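PDB 1J3N: 3-oxoacyl-(acyl-carrier protein) synthase II from Thermus thermophilus, which catalyses the condensation of malonyl-ACP with an acyl group carried on the enzyme, the carbon-carbon bond-forming step that elongates fatty acids. Local coordinates for the interface of chains A and B. Numbering follows the deposited sequence. Chains: chain A/B, 3-oxoacyl-(acyl-carrier protein) synthase II.

The interface of chains A and B. Residues chain A 130, 133, 139, 143, 146; chain B 266-267.
A:Phe130, A:Pro133, A:Met139, A:His143 and A:Met146 close around B:Ile267 in an apolar knob-in-pocket contact of the homodimer interface, which helps hold together the two subunits of this condensing enzyme. The two-fold axis repeats it with the chains exchanged. B:Ile267 hides 103 Å² of its surface against chain A, far more than any neighbour here. With CG1 set between the backbone N and the carbonyl carbon (chi1 55°), the longer branch points to A:Phe130 and A:Pro133, and CG2 to A:His143 and the methionines. The gamma-methyl CG2 approaches the CE1-NE2 rim of the A:His143 imidazole from above the ring plane, 3.5 Å from CE1. It also touches the terminal methyls of two methionines: CE of A:Met139 lies 3.9 Å from CG2, and CE of A:Met146 approaches it as well. A bend at chi3 (-82°) turns that last methyl aside, onto the same face of the A:His143 ring near its rim, so the methionine and histidine also pack on each other. The longer branch ends in CD1, which reaches the edge of the A:Phe130 ring in its plane, 4.0 Å from CD1 of the phenylalanine, and also touches CB of A:Pro133. Beside the knob, the sulfur SD of A:Met146 rests 3.5 Å from the carbonyl carbon C of B:His266, packing against backbone. Without CG2 and the longer branch, as with an alanine here, A:Phe130, A:Pro133 and A:His143 would probably lose these contacts and a gap open between the walls, the A:Met139 methyl keeping at most a contact to CB. In the fold, helix 139-148 of chain A supplies one wall, A:Phe130 and short helix 131-135 supply the other, and the knob projects from a chain B loop following strand 253-262.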
ATOM      1  N   PHE A 130     -13.877   4.503  16.347  1.00 24.01           N
ATOM      2  CA  PHE A 130     -12.477   4.133  16.212  1.00 25.81           C
ATOM      3  C   PHE A 130     -12.329   2.965  15.234  1.00 24.88           C
ATOM      4  O   PHE A 130     -11.227   2.451  15.034  1.00 25.69           O
ATOM      5  CB  PHE A 130     -11.893   3.750  17.575  1.00 26.93           C
ATOM      6  CG  PHE A 130     -11.862   4.885  18.557  1.00 30.57           C
ATOM      7  CD1 PHE A 130     -10.943   5.922  18.414  1.00 33.20           C
ATOM      8  CD2 PHE A 130     -12.772   4.933  19.608  1.00 30.73           C
ATOM      9  CE1 PHE A 130     -10.933   6.998  19.305  1.00 33.65           C
ATOM     10  CE2 PHE A 130     -12.771   6.000  20.503  1.00 34.53           C
ATOM     11  CZ  PHE A 130     -11.848   7.038  20.350  1.00 33.51           C
ATOM     12  N   PRO A 133     -10.001   4.150  12.098  1.00 22.68           N
ATOM     13  CA  PRO A 133      -8.622   4.355  12.561  1.00 23.43           C
ATOM     14  C   PRO A 133      -7.926   3.081  13.049  1.00 23.27           C
ATOM     15  O   PRO A 133      -6.704   2.973  12.985  1.00 24.88           O
ATOM     16  CB  PRO A 133      -8.781   5.366  13.697  1.00 23.21           C
ATOM     17  CG  PRO A 133     -10.005   6.122  13.325  1.00 22.01           C
ATOM     18  CD  PRO A 133     -10.929   5.042  12.820  1.00 21.65           C
ATOM     19  N   MET A 139      -2.402   2.594   9.306  1.00 22.27           N
ATOM     20  CA  MET A 139      -2.278   2.964  10.712  1.00 22.56           C
ATOM     21  C   MET A 139      -1.046   2.422  11.435  1.00 20.66           C
ATOM     22  O   MET A 139      -0.728   2.878  12.527  1.00 20.65           O
ATOM     23  CB  MET A 139      -3.545   2.594  11.475  1.00 21.80           C
ATOM     24  CG  MET A 139      -4.754   3.403  11.046  1.00 23.41           C
ATOM     25  SD  MET A 139      -4.430   5.165  10.964  1.00 27.80           S
ATOM     26  CE  MET A 139      -4.424   5.602  12.679  1.00 25.02           C
ATOM     27  N   HIS A 143       0.922   5.267  13.246  1.00 20.57           N
ATOM     28  CA  HIS A 143       1.143   5.192  14.679  1.00 20.76           C
ATOM     29  C   HIS A 143       2.607   5.257  15.053  1.00 20.93           C
ATOM     30  O   HIS A 143       2.957   5.809  16.092  1.00 18.13           O
ATOM     31  CB  HIS A 143       0.491   3.934  15.258  1.00 21.95           C
ATOM     32  CG  HIS A 143      -0.924   4.152  15.680  1.00 21.08           C
ATOM     33  ND1 HIS A 143      -1.259   4.967  16.741  1.00 21.30           N
ATOM     34  CD2 HIS A 143      -2.091   3.724  15.147  1.00 19.56           C
ATOM     35  CE1 HIS A 143      -2.573   5.032  16.843  1.00 20.70           C
ATOM     36  NE2 HIS A 143      -3.103   4.287  15.887  1.00 23.19           N
ATOM     37  N   MET A 146       3.648   8.900  14.653  1.00 24.20           N
ATOM     38  CA  MET A 146       3.079   9.699  15.733  1.00 26.49           C
ATOM     39  C   MET A 146       3.785   9.485  17.066  1.00 26.69           C
ATOM     40  O   MET A 146       4.054  10.439  17.800  1.00 25.45           O
ATOM     41  CB  MET A 146       1.592   9.388  15.890  1.00 29.72           C
ATOM     42  CG  MET A 146       0.749   9.827  14.705  1.00 33.98           C
ATOM     43  SD  MET A 146      -1.013   9.612  14.974  1.00 39.01           S
ATOM     44  CE  MET A 146      -1.234   7.893  14.581  1.00 39.46           C
TER
ATOM     45  N   HIS B 266      -2.190  13.213  15.202  1.00 28.81           N
ATOM     46  CA  HIS B 266      -3.388  12.542  15.732  1.00 29.53           C
ATOM     47  C   HIS B 266      -3.969  11.534  14.737  1.00 30.19           C
ATOM     48  O   HIS B 266      -3.845  11.718  13.529  1.00 28.16           O
ATOM     49  CB  HIS B 266      -4.435  13.602  16.087  1.00 28.09           C
ATOM     50  CG  HIS B 266      -5.635  13.068  16.801  1.00 29.68           C
ATOM     51  ND1 HIS B 266      -6.646  12.389  16.157  1.00 29.50           N
ATOM     52  CD2 HIS B 266      -5.992  13.122  18.107  1.00 30.63           C
ATOM     53  CE1 HIS B 266      -7.574  12.049  17.033  1.00 30.81           C
ATOM     54  NE2 HIS B 266      -7.202  12.481  18.224  1.00 30.38           N
ATOM     55  N   ILE B 267      -4.611  10.483  15.250  1.00 30.50           N
ATOM     56  CA  ILE B 267      -5.185   9.432  14.400  1.00 33.04           C
ATOM     57  C   ILE B 267      -6.178   9.894  13.335  1.00 33.82           C
ATOM     58  O   ILE B 267      -6.233   9.319  12.245  1.00 33.29           O
ATOM     59  CB  ILE B 267      -5.874   8.313  15.237  1.00 32.00           C
ATOM     60  CG1 ILE B 267      -6.930   8.911  16.168  1.00 31.98           C
ATOM     61  CG2 ILE B 267      -4.832   7.537  16.023  1.00 33.46           C
ATOM     62  CD1 ILE B 267      -7.859   7.865  16.778  1.00 30.59           C
TER